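Local structure of suppressor protein MPT5 (Saccharomyces cerevisiae, 5BZV) at residues K104-V109 against Q146-K151. The protein binds a UGUA-containing element in the 3'-UTR of target mRNAs through its Pumilio repeat domain and so represses genes such as HO after transcription. Sequence-based numbering, arbitrary orientation.
Sequences KIIDTV and QKCIFK. With nucleotides of chain B.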
loop_
_atom_site.group_PDB
_atom_site.type_symbol
_atom_site.label_atom_id
_atom_site.label_comp_id
_atom_site.label_asym_id
_atom_site.label_seq_id
_atom_site.Cartn_x
_atom_site.Cartn_y
_atom_site.Cartn_z
ATOM N N LYS A 104 -3.476 10.467 -17.211
ATOM C CA LYS A 104 -4.593 10.585 -18.138
ATOM C C LYS A 104 -4.406 9.692 -19.372
ATOM O O LYS A 104 -5.360 9.043 -19.831
ATOM C CB LYS A 104 -4.767 12.051 -18.559
ATOM C CG LYS A 104 -5.888 12.286 -19.563
ATOM C CD LYS A 104 -7.262 12.033 -18.938
ATOM C CE LYS A 104 -8.333 12.236 -19.998
ATOM N NZ LYS A 104 -9.675 12.426 -19.401
ATOM N N ILE A 105 -3.178 9.643 -19.890
ATOM C CA ILE A 105 -2.846 8.732 -20.990
ATOM C C ILE A 105 -3.077 7.251 -20.624
ATOM O O ILE A 105 -3.764 6.524 -21.350
ATOM C CB ILE A 105 -1.399 8.960 -21.509
ATOM C CG1 ILE A 105 -1.303 10.322 -22.229
ATOM C CG2 ILE A 105 -0.982 7.824 -22.431
ATOM C CD1 ILE A 105 0.121 10.796 -22.540
ATOM N N ILE A 106 -2.501 6.807 -19.510
ATOM C CA ILE A 106 -2.747 5.457 -18.997
ATOM C C ILE A 106 -4.252 5.215 -18.807
ATOM O O ILE A 106 -4.770 4.120 -19.065
ATOM C CB ILE A 106 -2.019 5.253 -17.641
ATOM C CG1 ILE A 106 -0.505 5.302 -17.850
ATOM C CG2 ILE A 106 -2.468 3.946 -16.953
ATOM C CD1 ILE A 106 0.276 5.475 -16.561
ATOM N N ASP A 107 -4.950 6.252 -18.357
ATOM C CA ASP A 107 -6.366 6.154 -18.029
ATOM C C ASP A 107 -7.247 5.981 -19.269
ATOM O O ASP A 107 -8.387 5.525 -19.168
ATOM C CB ASP A 107 -6.796 7.392 -17.244
ATOM C CG ASP A 107 -8.200 7.284 -16.712
ATOM O OD1 ASP A 107 -8.434 6.429 -15.830
ATOM O OD2 ASP A 107 -9.068 8.062 -17.167
ATOM N N THR A 108 -6.714 6.320 -20.439
ATOM C CA THR A 108 -7.512 6.268 -21.664
ATOM C C THR A 108 -6.915 5.397 -22.775
ATOM O O THR A 108 -7.286 5.558 -23.941
ATOM C CB THR A 108 -7.819 7.688 -22.223
ATOM O OG1 THR A 108 -6.594 8.413 -22.402
ATOM C CG2 THR A 108 -8.731 8.455 -21.276
ATOM N N VAL A 109 -6.005 4.487 -22.416
ATOM C CA VAL A 109 -5.426 3.558 -23.397
ATOM C C VAL A 109 -6.535 2.813 -24.132
ATOM O O VAL A 109 -7.594 2.558 -23.550
ATOM C CB VAL A 109 -4.442 2.531 -22.761
ATOM C CG1 VAL A 109 -3.118 3.187 -22.421
ATOM C CG2 VAL A 109 -5.065 1.861 -21.528
ATOM N N GLN A 146 0.645 4.288 -9.176
ATOM C CA GLN A 146 -0.680 3.883 -8.726
ATOM C C GLN A 146 -1.640 3.692 -9.900
ATOM O O GLN A 146 -2.386 2.714 -9.931
ATOM C CB GLN A 146 -1.232 4.870 -7.691
ATOM C CG GLN A 146 -0.501 4.814 -6.350
ATOM C CD GLN A 146 -1.097 5.754 -5.331
ATOM O OE1 GLN A 146 -2.316 5.804 -5.162
ATOM N NE2 GLN A 146 -0.241 6.519 -4.649
ATOM N N LYS A 147 -1.598 4.602 -10.872
ATOM C CA LYS A 147 -2.472 4.509 -12.045
ATOM C C LYS A 147 -2.220 3.201 -12.765
ATOM O O LYS A 147 -3.166 2.504 -13.150
ATOM C CB LYS A 147 -2.243 5.672 -13.023
ATOM C CG LYS A 147 -3.479 6.544 -13.283
ATOM C CD LYS A 147 -4.694 5.745 -13.757
ATOM C CE LYS A 147 -5.934 6.631 -13.857
ATOM N NZ LYS A 147 -6.126 7.504 -12.659
ATOM N N CYS A 148 -0.940 2.864 -12.924
ATOM C CA CYS A 148 -0.539 1.601 -13.560
ATOM C C CYS A 148 -1.129 0.423 -12.802
ATOM O O CYS A 148 -1.632 -0.530 -13.398
ATOM C CB CYS A 148 0.988 1.471 -13.597
ATOM S SG CYS A 148 1.812 2.568 -14.782
ATOM N N ILE A 149 -1.089 0.514 -11.478
ATOM C CA ILE A 149 -1.532 -0.577 -10.625
ATOM C C ILE A 149 -3.036 -0.820 -10.750
ATOM O O ILE A 149 -3.486 -1.973 -10.766
ATOM C CB ILE A 149 -1.130 -0.304 -9.163
ATOM C CG1 ILE A 149 0.368 -0.542 -8.985
ATOM C CG2 ILE A 149 -1.934 -1.144 -8.190
ATOM C CD1 ILE A 149 0.924 -0.005 -7.664
ATOM N N PHE A 150 -3.812 0.256 -10.847
ATOM C CA PHE A 150 -5.271 0.134 -10.974
ATOM C C PHE A 150 -5.799 -0.009 -12.406
ATOM O O PHE A 150 -6.892 -0.525 -12.612
ATOM C CB PHE A 150 -5.976 1.287 -10.259
ATOM C CG PHE A 150 -5.879 1.202 -8.760
ATOM C CD1 PHE A 150 -6.631 0.264 -8.060
ATOM C CD2 PHE A 150 -5.028 2.048 -8.049
ATOM C CE1 PHE A 150 -6.540 0.170 -6.672
ATOM C CE2 PHE A 150 -4.932 1.965 -6.668
ATOM C CZ PHE A 150 -5.688 1.026 -5.975
ATOM N N LYS A 151 -5.027 0.434 -13.395
ATOM C CA LYS A 151 -5.457 0.322 -14.792
ATOM C C LYS A 151 -5.009 -0.978 -15.482
ATOM O O LYS A 151 -5.791 -1.602 -16.194
ATOM C CB LYS A 151 -4.968 1.533 -15.594
ATOM C CG LYS A 151 -5.452 1.571 -17.034
ATOM C CD LYS A 151 -6.952 1.892 -17.148
ATOM C CE LYS A 151 -7.375 1.910 -18.620
ATOM N NZ LYS A 151 -8.792 2.334 -18.799
ATOM P P U B 6 -3.114 13.994 2.316
ATOM O OP1 U B 6 -2.760 14.618 3.625
ATOM O OP2 U B 6 -4.401 14.329 1.642
ATOM O "O5'" U B 6 -1.962 14.403 1.312
ATOM C "C5'" U B 6 -0.595 14.353 1.694
ATOM C "C4'" U B 6 0.255 14.661 0.500
ATOM O "O4'" U B 6 0.907 13.438 0.073
ATOM C "C3'" U B 6 -0.562 15.158 -0.687
ATOM O "O3'" U B 6 0.123 16.192 -1.388
ATOM C "C2'" U B 6 -0.737 13.909 -1.550
ATOM O "O2'" U B 6 -0.891 14.149 -2.932
ATOM C "C1'" U B 6 0.539 13.129 -1.258
ATOM N N1 U B 6 0.329 11.683 -1.338
ATOM C C2 U B 6 0.857 11.027 -2.429
ATOM O O2 U B 6 1.487 11.613 -3.296
ATOM N N3 U B 6 0.618 9.669 -2.451
ATOM C C4 U B 6 -0.083 8.938 -1.504
ATOM O O4 U B 6 -0.222 7.722 -1.654
ATOM C C5 U B 6 -0.599 9.711 -0.404
ATOM C C6 U B 6 -0.386 11.035 -0.360
HETATM O O HOH W 1 -9.640 3.978 -16.511
HETATM O O HOH W 2 -9.169 3.085 -21.419
#
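The CA atoms of Ile106 and Lys147 come within 7.0 Å of each other, and those of Asp107 and Lys151 within 6.7 Å, where the C-terminal turns of helices 98-107 and 141-151, from Pumilio repeats 3 and 4, pack together. Ile106 supplies most of the apolar contact. Its two branches diverge: CG2, anti to the backbone N, meets Lys151 CB at 3.7 Å, while CD1 reaches Cys148 SG, also at 3.7 Å. Helix 112-122 covers this isoleucine too, through Ile118. Lys151 runs antiparallel to the Ile106 side chain, its chain bent at chi2 (71°) and extended beyond, so that CE passes against Val109 CG2 and the ammonium arrives near the last turn of helix 98-107. There NZ donates to Asp107 O over 3.2 Å, approaching from above the carbonyl plane, 58° out of it, rather than along a lone pair. Two waters add to this grip: NZ donates to water 1, which in turn donates to Asp107 OD1, and to water 2, which donates to Val109 O. Lys147 brings CE to within 3.2 Å of Asp107 OD1, yet its NZ stays 4.1 Å from that oxygen, too far for a salt bridge, so the pairing of charges is only long-range. One residue earlier, Gln146 extends from the same helix to the RNA, NE2 donating to O4 of U6 of chain B at 3.2 Å. Adjacent PUF repeats are thus joined by a small apolar patch with a hydrated polar edge, where an ammonium meets the carbonyl of Asp107 directly and that of Val109 through water, near a last helical turn whose dipole would be expected to favour it.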